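Hcp protein (Burkholderia pseudomallei K96243, PDB 3WX6) assembles into hexameric rings and probably serves, like other Hcp proteins, as a tube component of the type VI secretion system. Local coordinates at residues 7-12 / 83-88; 37-42 / 53-58; 110-115 / 147-152; 116-121 / 142-147. All coordinates share one frame; numbering follows the deposited sequence.

Contact 1: residues 7-12 / 83-88; sequences LKVKGK and EEFEIT
Segments 7-12 and 83-88 form an antiparallel beta ladder with a classic bulge, part of one sheet of the Hcp barrel; the short strand axes run 4.9 Å apart at 169°. At the regular end, Lys8 and Glu86 are a hydrogen-bonded pair, with Lys8 N to Glu86 O at 2.8 Å and nearly along the C=O axis. At the other end Lys10 O receives Glu83 N at 2.6 Å and also a weak bond from Glu84 N; two residues thus face one, at the point where the chain turns a corner.

The buried face is led by Leu7. Its CB rests against Ile87 CD1 at 3.6 Å. CG, anti to the backbone N (chi1 -179°), stays near Ile87 CD1 at 4.2 Å. CD2 only grazes the rim of the Phe85 ring, whereas CD1 touches Ile87 CD1 at 3.7 Å and also sits over the centre of that ring as a CH-pi contact. Val9 CG2 lies alongside the same ring, and Phe146 meets it from the second sheet, placing this face in the core. On the outer face the Lys8 chain crosses the carboxylate of Glu84 obliquely through its methylenes, with the charged NZ not in contact. Glu86 instead directs OE2 to the backbone N of Leu105. In the CH-pi contact, Leu7 CD1 stands 3.9 Å from the Phe85 ring centroid, 11° off the ring normal.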
loop_
_atom_site.group_PDB
_atom_site.type_symbol
_atom_site.label_atom_id
_atom_site.label_comp_id
_atom_site.label_asym_id
_atom_site.label_seq_id
_atom_site.Cartn_x
_atom_site.Cartn_y
_atom_site.Cartn_z
ATOM N N LEU A 7 -28.124 8.884 13.001
ATOM C CA LEU A 7 -28.773 7.598 13.239
ATOM C C LEU A 7 -29.851 7.665 14.276
ATOM O O LEU A 7 -29.564 7.939 15.430
ATOM C CB LEU A 7 -27.771 6.531 13.694
ATOM C CG LEU A 7 -28.392 5.139 13.940
ATOM C CD1 LEU A 7 -29.305 4.679 12.807
ATOM C CD2 LEU A 7 -27.353 4.074 14.227
ATOM N N LYS A 8 -31.089 7.390 13.886
ATOM C CA LYS A 8 -32.113 7.207 14.895
ATOM C C LYS A 8 -32.350 5.706 14.891
ATOM O O LYS A 8 -32.751 5.131 13.878
ATOM C CB LYS A 8 -33.384 8.005 14.578
ATOM C CG LYS A 8 -34.315 8.184 15.772
ATOM C CD LYS A 8 -35.780 8.121 15.367
ATOM C CE LYS A 8 -36.695 8.065 16.582
ATOM N NZ LYS A 8 -36.523 9.214 17.515
ATOM N N VAL A 9 -32.091 5.075 16.031
ATOM C CA VAL A 9 -32.123 3.625 16.104
ATOM C C VAL A 9 -32.881 3.114 17.328
ATOM O O VAL A 9 -32.829 3.709 18.408
ATOM C CB VAL A 9 -30.680 3.052 16.080
ATOM C CG1 VAL A 9 -29.923 3.445 17.336
ATOM C CG2 VAL A 9 -30.690 1.548 15.902
ATOM N N LYS A 10 -33.599 2.014 17.131
ATOM C CA LYS A 10 -34.418 1.402 18.165
ATOM C C LYS A 10 -34.383 -0.103 17.956
ATOM O O LYS A 10 -34.659 -0.578 16.853
ATOM C CB LYS A 10 -35.857 1.924 18.119
ATOM C CG LYS A 10 -36.862 1.032 18.844
ATOM C CD LYS A 10 -37.792 1.873 19.715
ATOM C CE LYS A 10 -39.049 1.111 20.118
ATOM N NZ LYS A 10 -40.235 2.010 20.247
ATOM N N GLY A 11 -34.042 -0.850 19.000
ATOM C CA GLY A 11 -34.024 -2.298 18.908
ATOM C C GLY A 11 -35.363 -2.971 19.150
ATOM O O GLY A 11 -36.264 -2.376 19.739
ATOM N N LYS A 12 -35.493 -4.212 18.685
ATOM C CA LYS A 12 -36.667 -5.037 18.961
ATOM C C LYS A 12 -36.892 -5.174 20.453
ATOM O O LYS A 12 -38.024 -5.200 20.929
ATOM C CB LYS A 12 -36.501 -6.431 18.352
ATOM C CG LYS A 12 -37.692 -6.944 17.574
ATOM C CD LYS A 12 -37.853 -6.202 16.262
ATOM C CE LYS A 12 -38.898 -6.860 15.379
ATOM N NZ LYS A 12 -38.761 -6.407 13.967
ATOM N N GLU A 83 -35.777 -2.199 15.109
ATOM C CA GLU A 83 -37.171 -1.887 14.816
ATOM C C GLU A 83 -37.295 -0.630 13.962
ATOM O O GLU A 83 -38.121 -0.571 13.053
ATOM C CB GLU A 83 -37.962 -1.718 16.118
ATOM C CG GLU A 83 -39.410 -2.193 16.047
ATOM C CD GLU A 83 -40.127 -2.041 17.377
ATOM O OE1 GLU A 83 -39.534 -1.435 18.294
ATOM O OE2 GLU A 83 -41.272 -2.527 17.515
ATOM N N GLU A 84 -36.487 0.378 14.275
ATOM C CA GLU A 84 -36.301 1.529 13.398
ATOM C C GLU A 84 -34.819 1.726 13.072
ATOM O O GLU A 84 -33.965 1.667 13.953
ATOM C CB GLU A 84 -36.901 2.801 14.013
ATOM C CG GLU A 84 -36.610 4.064 13.212
ATOM C CD GLU A 84 -37.116 5.327 13.883
ATOM O OE1 GLU A 84 -37.392 5.294 15.104
ATOM O OE2 GLU A 84 -37.241 6.354 13.182
ATOM N N PHE A 85 -34.524 1.949 11.798
ATOM C CA PHE A 85 -33.175 2.284 11.363
ATOM C C PHE A 85 -33.293 3.386 10.341
ATOM O O PHE A 85 -33.595 3.156 9.173
ATOM C CB PHE A 85 -32.450 1.075 10.792
ATOM C CG PHE A 85 -30.956 1.206 10.810
ATOM C CD1 PHE A 85 -30.279 1.767 9.736
ATOM C CD2 PHE A 85 -30.230 0.794 11.911
ATOM C CE1 PHE A 85 -28.901 1.889 9.753
ATOM C CE2 PHE A 85 -28.858 0.922 11.937
ATOM C CZ PHE A 85 -28.188 1.465 10.854
ATOM N N GLU A 86 -33.071 4.599 10.812
ATOM C CA GLU A 86 -33.273 5.759 9.989
ATOM C C GLU A 86 -32.051 6.648 10.064
ATOM O O GLU A 86 -31.633 7.074 11.138
ATOM C CB GLU A 86 -34.557 6.464 10.447
ATOM C CG GLU A 86 -34.689 7.916 10.108
ATOM C CD GLU A 86 -36.117 8.410 10.260
ATOM O OE1 GLU A 86 -37.042 7.570 10.198
ATOM O OE2 GLU A 86 -36.320 9.630 10.428
ATOM N N ILE A 87 -31.463 6.893 8.903
ATOM C CA ILE A 87 -30.243 7.669 8.819
ATOM C C ILE A 87 -30.536 8.984 8.103
ATOM O O ILE A 87 -30.926 8.979 6.934
ATOM C CB ILE A 87 -29.132 6.892 8.067
ATOM C CG1 ILE A 87 -28.459 5.848 8.969
ATOM C CG2 ILE A 87 -28.078 7.840 7.543
ATOM C CD1 ILE A 87 -27.607 6.429 10.074
ATOM N N THR A 88 -30.415 10.105 8.809
ATOM C CA THR A 88 -30.645 11.403 8.178
ATOM C C THR A 88 -29.267 11.965 7.883
ATOM O O THR A 88 -28.341 11.838 8.684
ATOM C CB THR A 88 -31.490 12.360 9.052
ATOM O OG1 THR A 88 -31.757 13.570 8.331
ATOM C CG2 THR A 88 -30.788 12.696 10.319
#

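Contact 2: residues 37-42 / 53-58; sequences NDYDMP and AAARGT
Ala55, the residue that leaves the helix, puts its methyl at the apolar centre. Its CB meets Tyr39 CE1 at 3.6 Å and Met41 CE, a selenomethionine methyl, at 3.8 Å. The Tyr39 ring also lies against Gly57, its non-hydrogen-bonded partner across the ladder, CD2 3.5 Å from Gly57 CA, while Arg56 O stands over one face towards the rim. Pro42 CG packs on Ala54 CB.

Around this core, paired bonds join Asp38 with Thr58 and Asp40 with Arg56; Asp38 N reaches Thr58 O at 2.7 Å, nearly along the C=O axis. Arg56 NH1 folds back onto Ala53 O (2.7 Å) and Ala55 O, tying the helix end to the strand start. At the polar edge one water donates to Asp38 OD2 and Arg56 O, while Asp38 OD1 and Asp40 OD1 accept from His117 of a neighbouring subunit. Strand 36-40 pairs with that subunit too, so this antiparallel ladder is an edge where the sheet runs on between subunits, as in hexameric Hcp rings.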
loop_
_atom_site.group_PDB
_atom_site.type_symbol
_atom_site.label_atom_id
_atom_site.label_comp_id
_atom_site.label_asym_id
_atom_site.label_seq_id
_atom_site.Cartn_x
_atom_site.Cartn_y
_atom_site.Cartn_z
ATOM N N ASN A 37 -22.596 3.094 2.385
ATOM C CA ASN A 37 -23.637 2.202 1.894
ATOM C C ASN A 37 -23.210 1.366 0.692
ATOM O O ASN A 37 -22.861 1.894 -0.359
ATOM C CB ASN A 37 -24.890 3.006 1.547
ATOM C CG ASN A 37 -26.090 2.123 1.266
ATOM O OD1 ASN A 37 -26.262 1.073 1.888
ATOM N ND2 ASN A 37 -26.934 2.550 0.332
ATOM N N ASP A 38 -23.242 0.050 0.873
ATOM C CA ASP A 38 -22.881 -0.906 -0.170
ATOM C C ASP A 38 -24.081 -1.766 -0.556
ATOM O O ASP A 38 -24.735 -2.347 0.306
ATOM C CB ASP A 38 -21.724 -1.789 0.314
ATOM C CG ASP A 38 -21.267 -2.790 -0.731
ATOM O OD1 ASP A 38 -20.598 -2.386 -1.702
ATOM O OD2 ASP A 38 -21.559 -3.993 -0.575
ATOM N N TYR A 39 -24.375 -1.828 -1.852
ATOM C CA TYR A 39 -25.445 -2.686 -2.359
ATOM C C TYR A 39 -24.998 -3.395 -3.635
ATOM O O TYR A 39 -24.440 -2.765 -4.534
ATOM C CB TYR A 39 -26.719 -1.872 -2.609
ATOM C CG TYR A 39 -27.972 -2.709 -2.687
ATOM C CD1 TYR A 39 -28.320 -3.371 -3.854
ATOM C CD2 TYR A 39 -28.802 -2.842 -1.593
ATOM C CE1 TYR A 39 -29.469 -4.135 -3.932
ATOM C CE2 TYR A 39 -29.951 -3.604 -1.657
ATOM C CZ TYR A 39 -30.279 -4.245 -2.829
ATOM O OH TYR A 39 -31.423 -5.000 -2.889
ATOM N N ASP A 40 -25.255 -4.699 -3.706
ATOM C CA ASP A 40 -24.796 -5.515 -4.830
ATOM C C ASP A 40 -25.915 -6.326 -5.475
ATOM O O ASP A 40 -26.766 -6.870 -4.779
ATOM C CB ASP A 40 -23.687 -6.462 -4.370
ATOM C CG ASP A 40 -23.051 -7.210 -5.519
ATOM O OD1 ASP A 40 -22.156 -6.637 -6.167
ATOM O OD2 ASP A 40 -23.451 -8.364 -5.783
HETATM N N MSE A 41 -25.896 -6.410 -6.804
HETATM C CA MSE A 41 -26.853 -7.227 -7.546
HETATM C C MSE A 41 -26.159 -7.926 -8.715
HETATM O O MSE A 41 -25.567 -7.268 -9.572
HETATM C CB MSE A 41 -28.031 -6.376 -8.049
HETATM C CG MSE A 41 -28.991 -7.122 -8.970
HETATM SE SE MSE A 41 -30.225 -8.305 -8.022
HETATM C CE MSE A 41 -31.415 -6.964 -7.286
ATOM N N PRO A 42 -26.229 -9.269 -8.744
ATOM C CA PRO A 42 -25.625 -10.059 -9.824
ATOM C C PRO A 42 -26.292 -9.786 -11.168
ATOM O O PRO A 42 -27.511 -9.610 -11.226
ATOM C CB PRO A 42 -25.868 -11.510 -9.387
ATOM C CG PRO A 42 -26.989 -11.440 -8.409
ATOM C CD PRO A 42 -26.841 -10.123 -7.712
ATOM N N ALA A 53 -33.395 -11.651 -2.889
ATOM C CA ALA A 53 -32.612 -12.766 -2.369
ATOM C C ALA A 53 -31.250 -12.839 -3.041
ATOM O O ALA A 53 -30.292 -13.330 -2.451
ATOM C CB ALA A 53 -33.364 -14.070 -2.548
ATOM N N ALA A 54 -31.168 -12.357 -4.278
ATOM C CA ALA A 54 -29.906 -12.346 -5.010
ATOM C C ALA A 54 -29.040 -11.185 -4.558
ATOM O O ALA A 54 -27.815 -11.243 -4.636
ATOM C CB ALA A 54 -30.152 -12.270 -6.502
ATOM N N ALA A 55 -29.685 -10.122 -4.097
ATOM C CA ALA A 55 -28.964 -8.918 -3.726
ATOM C C ALA A 55 -28.476 -8.982 -2.286
ATOM O O ALA A 55 -28.916 -9.818 -1.493
ATOM C CB ALA A 55 -29.837 -7.699 -3.933
ATOM N N ARG A 56 -27.562 -8.081 -1.955
ATOM C CA ARG A 56 -27.083 -7.938 -0.591
ATOM C C ARG A 56 -26.934 -6.464 -0.294
ATOM O O ARG A 56 -26.185 -5.762 -0.969
ATOM C CB ARG A 56 -25.742 -8.646 -0.382
ATOM C CG ARG A 56 -25.711 -10.145 -0.640
ATOM C CD ARG A 56 -26.447 -10.937 0.424
ATOM N NE ARG A 56 -26.255 -12.378 0.264
ATOM C CZ ARG A 56 -27.037 -13.168 -0.464
ATOM N NH1 ARG A 56 -28.074 -12.661 -1.111
ATOM N NH2 ARG A 56 -26.778 -14.465 -0.543
ATOM N N GLY A 57 -27.648 -5.990 0.714
ATOM C CA GLY A 57 -27.532 -4.604 1.105
ATOM C C GLY A 57 -26.810 -4.512 2.429
ATOM O O GLY A 57 -27.189 -5.162 3.402
ATOM N N THR A 58 -25.761 -3.701 2.456
ATOM C CA THR A 58 -24.966 -3.520 3.656
ATOM C C THR A 58 -24.603 -2.054 3.844
ATOM O O THR A 58 -24.078 -1.422 2.927
ATOM C CB THR A 58 -23.672 -4.356 3.578
ATOM O OG1 THR A 58 -23.970 -5.740 3.809
ATOM C CG2 THR A 58 -22.661 -3.881 4.601
HETATM O O HOH W 1 -23.512 -5.633 0.175
HETATM O O HOH W 2 -25.167 -10.376 -3.858
#

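Contact 3: residues 110-115 / 147-152; sequences FEKVLI and TYSGYS
Two first torsions bring the rings together: Phe110 carries CG anti to its carbonyl carbon (chi1 -65°), and Tyr148 holds CG in the crowded position between backbone N and carbonyl carbon (chi1 55°). Phe110 CD1 consequently sits over the centre of the Tyr148 ring, 3.5 Å above its plane. The planes are inclined at 37°, an oblique meeting. Tyr151 CB flanks Phe110 CD1 at 3.9 Å, and Ile59 of strand 56-63 touches both Phe110 and Tyr148. Tyr148 OH is held by Asn37 OD1, and Tyr151 OH by Leu73 O of a neighbouring subunit.

The backbone bonds place the rings at a junction. Leu114 and Thr147 are a regular hydrogen-bonded pair: Leu114 N to Thr147 O is 2.9 Å and the return bond, Thr147 N to Leu114 O, 2.8 Å, both in the carbonyl plane. Further on, Glu111 N reaches Gly150 O at 2.9 Å and Ser149 N reaches Glu111 O at 3.1 Å, but each donor stands above the carbonyl plane. Between these two sets Lys112 adopts left-handed backbone torsions and its chain runs past Ser149, Lys112 CD lying 3.8 Å from Ser149 OG. Both chains thus bend together, passing between strands 114-120 and 142-148 of one sheet and strands 108-110 and 151-153 of the other, a bend shared by two paired chains that links the two sheets of the Hcp beta barrel.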
loop_
_atom_site.group_PDB
_atom_site.type_symbol
_atom_site.label_atom_id
_atom_site.label_comp_id
_atom_site.label_asym_id
_atom_site.label_seq_id
_atom_site.Cartn_x
_atom_site.Cartn_y
_atom_site.Cartn_z
ATOM N N PHE A 110 -34.226 1.920 6.590
ATOM C CA PHE A 110 -33.858 0.551 6.274
ATOM C C PHE A 110 -34.781 -0.399 7.025
ATOM O O PHE A 110 -35.150 -0.121 8.161
ATOM C CB PHE A 110 -32.397 0.299 6.659
ATOM C CG PHE A 110 -31.399 1.109 5.870
ATOM C CD1 PHE A 110 -31.101 0.781 4.554
ATOM C CD2 PHE A 110 -30.744 2.186 6.450
ATOM C CE1 PHE A 110 -30.175 1.516 3.827
ATOM C CE2 PHE A 110 -29.816 2.923 5.731
ATOM C CZ PHE A 110 -29.532 2.587 4.419
ATOM N N GLU A 111 -35.187 -1.493 6.389
ATOM C CA GLU A 111 -36.016 -2.482 7.071
ATOM C C GLU A 111 -35.278 -3.788 7.268
ATOM O O GLU A 111 -34.254 -4.036 6.627
ATOM C CB GLU A 111 -37.312 -2.746 6.311
ATOM C CG GLU A 111 -38.287 -1.596 6.343
ATOM C CD GLU A 111 -39.558 -1.911 5.596
ATOM O OE1 GLU A 111 -39.615 -2.973 4.938
ATOM O OE2 GLU A 111 -40.502 -1.098 5.665
ATOM N N LYS A 112 -35.807 -4.606 8.177
ATOM C CA LYS A 112 -35.209 -5.884 8.531
ATOM C C LYS A 112 -33.719 -5.718 8.782
ATOM O O LYS A 112 -32.899 -6.437 8.214
ATOM C CB LYS A 112 -35.454 -6.911 7.422
ATOM C CG LYS A 112 -36.920 -7.281 7.240
ATOM C CD LYS A 112 -37.067 -8.408 6.239
ATOM C CE LYS A 112 -38.525 -8.707 5.951
ATOM N NZ LYS A 112 -38.668 -9.574 4.748
ATOM N N VAL A 113 -33.371 -4.752 9.624
ATOM C CA VAL A 113 -31.968 -4.461 9.885
ATOM C C VAL A 113 -31.393 -5.413 10.916
ATOM O O VAL A 113 -31.951 -5.604 11.991
ATOM C CB VAL A 113 -31.765 -3.016 10.366
ATOM C CG1 VAL A 113 -30.296 -2.736 10.607
ATOM C CG2 VAL A 113 -32.309 -2.063 9.336
ATOM N N LEU A 114 -30.273 -6.025 10.553
ATOM C CA LEU A 114 -29.566 -6.955 11.417
ATOM C C LEU A 114 -28.106 -6.571 11.447
ATOM O O LEU A 114 -27.486 -6.380 10.398
ATOM C CB LEU A 114 -29.716 -8.400 10.929
ATOM C CG LEU A 114 -29.295 -9.523 11.891
ATOM C CD1 LEU A 114 -30.243 -9.668 13.070
ATOM C CD2 LEU A 114 -29.153 -10.847 11.148
ATOM N N ILE A 115 -27.548 -6.483 12.648
ATOM C CA ILE A 115 -26.136 -6.177 12.781
ATOM C C ILE A 115 -25.371 -7.440 12.427
ATOM O O ILE A 115 -25.648 -8.513 12.967
ATOM C CB ILE A 115 -25.782 -5.693 14.206
ATOM C CG1 ILE A 115 -26.724 -4.559 14.623
ATOM C CG2 ILE A 115 -24.352 -5.201 14.267
ATOM C CD1 ILE A 115 -26.422 -3.970 15.989
ATOM N N THR A 147 -26.861 -5.245 7.935
ATOM C CA THR A 147 -27.430 -5.856 6.741
ATOM C C THR A 147 -28.923 -5.551 6.706
ATOM O O THR A 147 -29.587 -5.582 7.741
ATOM C CB THR A 147 -27.181 -7.385 6.711
ATOM O OG1 THR A 147 -25.774 -7.640 6.594
ATOM C CG2 THR A 147 -27.897 -8.041 5.548
ATOM N N TYR A 148 -29.449 -5.243 5.522
ATOM C CA TYR A 148 -30.853 -4.857 5.400
ATOM C C TYR A 148 -31.540 -5.498 4.198
ATOM O O TYR A 148 -30.883 -6.069 3.327
ATOM C CB TYR A 148 -30.977 -3.327 5.315
ATOM C CG TYR A 148 -30.155 -2.671 4.216
ATOM C CD1 TYR A 148 -30.614 -2.625 2.904
ATOM C CD2 TYR A 148 -28.926 -2.091 4.496
ATOM C CE1 TYR A 148 -29.875 -2.029 1.911
ATOM C CE2 TYR A 148 -28.180 -1.492 3.509
ATOM C CZ TYR A 148 -28.660 -1.465 2.220
ATOM O OH TYR A 148 -27.924 -0.872 1.223
ATOM N N SER A 149 -32.866 -5.408 4.171
ATOM C CA SER A 149 -33.659 -5.856 3.033
ATOM C C SER A 149 -34.242 -4.658 2.307
ATOM O O SER A 149 -33.677 -4.188 1.323
ATOM C CB SER A 149 -34.775 -6.805 3.478
ATOM O OG SER A 149 -34.271 -8.115 3.683
ATOM N N GLY A 150 -35.374 -4.161 2.797
ATOM C CA GLY A 150 -35.971 -2.966 2.230
ATOM C C GLY A 150 -35.174 -1.712 2.541
ATOM O O GLY A 150 -34.516 -1.625 3.580
ATOM N N TYR A 151 -35.275 -0.722 1.657
ATOM C CA TYR A 151 -34.548 0.536 1.814
ATOM C C TYR A 151 -35.262 1.694 1.121
ATOM O O TYR A 151 -36.029 1.488 0.184
ATOM C CB TYR A 151 -33.112 0.411 1.286
ATOM C CG TYR A 151 -32.987 0.147 -0.202
ATOM C CD1 TYR A 151 -32.958 1.190 -1.110
ATOM C CD2 TYR A 151 -32.856 -1.145 -0.689
ATOM C CE1 TYR A 151 -32.832 0.957 -2.461
ATOM C CE2 TYR A 151 -32.727 -1.389 -2.041
ATOM C CZ TYR A 151 -32.715 -0.333 -2.923
ATOM O OH TYR A 151 -32.589 -0.560 -4.275
ATOM N N SER A 152 -35.017 2.908 1.606
ATOM C CA SER A 152 -35.530 4.120 0.973
ATOM C C SER A 152 -34.520 5.257 1.103
ATOM O O SER A 152 -33.991 5.494 2.180
ATOM C CB SER A 152 -36.875 4.519 1.585
ATOM O OG SER A 152 -37.443 5.612 0.887
#

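Contact 4: residues 116-121 / 142-147; sequences THMDQY and EEIKFT
A long-looped beta hairpin, strands 114-120 and 142-148, pairs here with a classic bulge: Thr116 and His117 both face Lys145. The carbonyl of Lys145 is gripped by three donors. Thr116 N comes nearly along the C=O axis at 2.9 Å to Lys145 O, His117 N approaches on a lone pair, and Thr116 OG1 reaches Lys145 O from above the carbonyl plane at 3.0 Å. Thr116 OG1, in the crowded position between backbone N and carbonyl carbon, in turn accepts from Thr147 OG1, making a short hydroxyl relay to the backbone. Beyond the bulge the ladder is regular, Lys145 N meeting His117 O at 2.8 Å.

On the buried face selenomethionine Met118 and Ile144 lie side by side, Met118 CG 3.7 Å from Ile144 CG1; Met118 also packs on Phe72 and Leu76 of helix 69-78. Next along it, Gln120 NE2 bonds Glu142 OE1 at 2.8 Å, with amide and carboxylate planes only 11° apart. Gln120 OE1 accepts from Tyr108 OH and Asn37 ND2 of a neighbouring subunit. On the other face His117 ND1 bonds Asp40 OD1 and His117 NE2 bonds Asp38 OD1 of that subunit. The Lys63 ammonium and Ser69 OG, both partners of Glu142 OE2, together with Gln120 NE2 would be expected to keep Glu142 ionised, and two carboxylate partners are consistent with a protonated, positively charged His117 at the subunit interface.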
loop_
_atom_site.group_PDB
_atom_site.type_symbol
_atom_site.label_atom_id
_atom_site.label_comp_id
_atom_site.label_asym_id
_atom_site.label_seq_id
_atom_site.Cartn_x
_atom_site.Cartn_y
_atom_site.Cartn_z
ATOM N N THR A 116 -24.425 -7.321 11.502
ATOM C CA THR A 116 -23.714 -8.495 11.017
ATOM C C THR A 116 -22.238 -8.473 11.374
ATOM O O THR A 116 -21.592 -9.519 11.389
ATOM C CB THR A 116 -23.852 -8.644 9.495
ATOM O OG1 THR A 116 -23.713 -7.364 8.862
ATOM C CG2 THR A 116 -25.214 -9.247 9.154
ATOM N N HIS A 117 -21.699 -7.291 11.656
ATOM C CA HIS A 117 -20.290 -7.197 12.013
ATOM C C HIS A 117 -19.958 -5.948 12.828
ATOM O O HIS A 117 -20.630 -4.925 12.715
ATOM C CB HIS A 117 -19.430 -7.225 10.757
ATOM C CG HIS A 117 -18.028 -7.695 11.004
ATOM N ND1 HIS A 117 -17.686 -9.023 10.982
ATOM C CD2 HIS A 117 -16.898 -7.007 11.285
ATOM C CE1 HIS A 117 -16.388 -9.143 11.231
ATOM N NE2 HIS A 117 -15.891 -7.938 11.419
HETATM N N MSE A 118 -18.907 -6.033 13.639
HETATM C CA MSE A 118 -18.469 -4.888 14.429
HETATM C C MSE A 118 -16.989 -4.985 14.804
HETATM O O MSE A 118 -16.522 -6.022 15.273
HETATM C CB MSE A 118 -19.336 -4.750 15.694
HETATM C CG MSE A 118 -19.565 -3.312 16.148
HETATM SE SE MSE A 118 -20.806 -3.148 17.649
HETATM C CE MSE A 118 -22.207 -4.304 17.013
ATOM N N ASP A 119 -16.259 -3.896 14.586
ATOM C CA ASP A 119 -14.878 -3.784 15.051
ATOM C C ASP A 119 -14.706 -2.649 16.041
ATOM O O ASP A 119 -14.766 -1.490 15.658
ATOM C CB ASP A 119 -13.925 -3.570 13.872
ATOM C CG ASP A 119 -13.860 -4.761 12.948
ATOM O OD1 ASP A 119 -13.043 -5.658 13.225
ATOM O OD2 ASP A 119 -14.617 -4.801 11.957
ATOM N N GLN A 120 -14.469 -2.980 17.305
ATOM C CA GLN A 120 -14.166 -1.959 18.299
ATOM C C GLN A 120 -12.665 -1.946 18.542
ATOM O O GLN A 120 -12.053 -3.003 18.707
ATOM C CB GLN A 120 -14.921 -2.210 19.605
ATOM C CG GLN A 120 -16.418 -2.371 19.436
ATOM C CD GLN A 120 -17.120 -2.608 20.753
ATOM O OE1 GLN A 120 -16.894 -3.618 21.422
ATOM N NE2 GLN A 120 -17.979 -1.672 21.136
ATOM N N TYR A 121 -12.082 -0.753 18.571
ATOM C CA TYR A 121 -10.636 -0.608 18.664
ATOM C C TYR A 121 -10.195 0.762 19.153
ATOM O O TYR A 121 -11.021 1.616 19.484
ATOM C CB TYR A 121 -9.997 -0.912 17.310
ATOM C CG TYR A 121 -10.571 -0.147 16.139
ATOM C CD1 TYR A 121 -10.113 1.119 15.812
ATOM C CD2 TYR A 121 -11.546 -0.718 15.335
ATOM C CE1 TYR A 121 -10.629 1.805 14.729
ATOM C CE2 TYR A 121 -12.067 -0.040 14.254
ATOM C CZ TYR A 121 -11.603 1.218 13.956
ATOM O OH TYR A 121 -12.113 1.899 12.881
ATOM N N GLU A 142 -15.425 2.526 16.651
ATOM C CA GLU A 142 -15.936 1.213 16.300
ATOM C C GLU A 142 -16.489 1.304 14.896
ATOM O O GLU A 142 -16.694 2.399 14.385
ATOM C CB GLU A 142 -16.995 0.734 17.306
ATOM C CG GLU A 142 -18.172 1.674 17.491
ATOM C CD GLU A 142 -18.965 1.378 18.755
ATOM O OE1 GLU A 142 -18.879 0.245 19.274
ATOM O OE2 GLU A 142 -19.667 2.287 19.240
ATOM N N GLU A 143 -16.694 0.159 14.260
ATOM C CA GLU A 143 -17.306 0.125 12.937
ATOM C C GLU A 143 -18.428 -0.903 12.895
ATOM O O GLU A 143 -18.174 -2.106 12.941
ATOM C CB GLU A 143 -16.257 -0.184 11.865
ATOM C CG GLU A 143 -15.217 0.889 11.700
ATOM C CD GLU A 143 -14.202 0.545 10.639
ATOM O OE1 GLU A 143 -13.541 -0.505 10.773
ATOM O OE2 GLU A 143 -14.067 1.318 9.667
ATOM N N ILE A 144 -19.666 -0.425 12.811
ATOM C CA ILE A 144 -20.820 -1.313 12.847
ATOM C C ILE A 144 -21.381 -1.526 11.446
ATOM O O ILE A 144 -21.796 -0.583 10.768
ATOM C CB ILE A 144 -21.936 -0.763 13.762
ATOM C CG1 ILE A 144 -21.355 -0.244 15.079
ATOM C CG2 ILE A 144 -22.968 -1.837 14.043
ATOM C CD1 ILE A 144 -21.156 1.249 15.112
ATOM N N LYS A 145 -21.407 -2.784 11.025
ATOM C CA LYS A 145 -21.848 -3.134 9.686
ATOM C C LYS A 145 -23.239 -3.766 9.767
ATOM O O LYS A 145 -23.423 -4.816 10.376
ATOM C CB LYS A 145 -20.810 -4.064 9.043
ATOM C CG LYS A 145 -21.169 -4.686 7.709
ATOM C CD LYS A 145 -19.893 -5.177 7.006
ATOM C CE LYS A 145 -20.174 -6.261 5.975
ATOM N NZ LYS A 145 -19.420 -6.030 4.712
ATOM N N PHE A 146 -24.220 -3.100 9.167
ATOM C CA PHE A 146 -25.602 -3.579 9.173
ATOM C C PHE A 146 -25.984 -4.253 7.857
ATOM O O PHE A 146 -25.466 -3.910 6.797
ATOM C CB PHE A 146 -26.570 -2.423 9.455
ATOM C CG PHE A 146 -26.296 -1.685 10.746
ATOM C CD1 PHE A 146 -25.346 -0.668 10.800
ATOM C CD2 PHE A 146 -27.024 -1.971 11.893
ATOM C CE1 PHE A 146 -25.109 0.022 11.978
ATOM C CE2 PHE A 146 -26.787 -1.285 13.079
ATOM C CZ PHE A 146 -25.833 -0.283 13.117
ATOM N N THR A 147 -26.861 -5.245 7.935
ATOM C CA THR A 147 -27.430 -5.856 6.741
ATOM C C THR A 147 -28.923 -5.551 6.706
ATOM O O THR A 147 -29.587 -5.582 7.741
ATOM C CB THR A 147 -27.181 -7.385 6.711
ATOM O OG1 THR A 147 -25.774 -7.640 6.594
ATOM C CG2 THR A 147 -27.897 -8.041 5.548
#

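Contact 2 is nested inside the chain loop closed by contact 1; contact 3 opens later and encloses contact 4. Contact 1 belongs to the sheet of strands 8-11 and 82-87, contacts 2 and 4 to that of strands 36-40, 56-63, 142-148 and 114-120, and contact 3 spans both. The centres of contacts 1 and 2 are about 20 Å apart, on opposite sides of the chain's centre, whereas the centre of contact 3 lies about 10 Å from that of contact 1 and about 11 Å from that of contact 2. Contacts 3 and 4 share Thr147 and both hairpin strands. Strands 36-40 and 114-120, at opposite edges of their sheet, each pair with another subunit, which suits ring assembly.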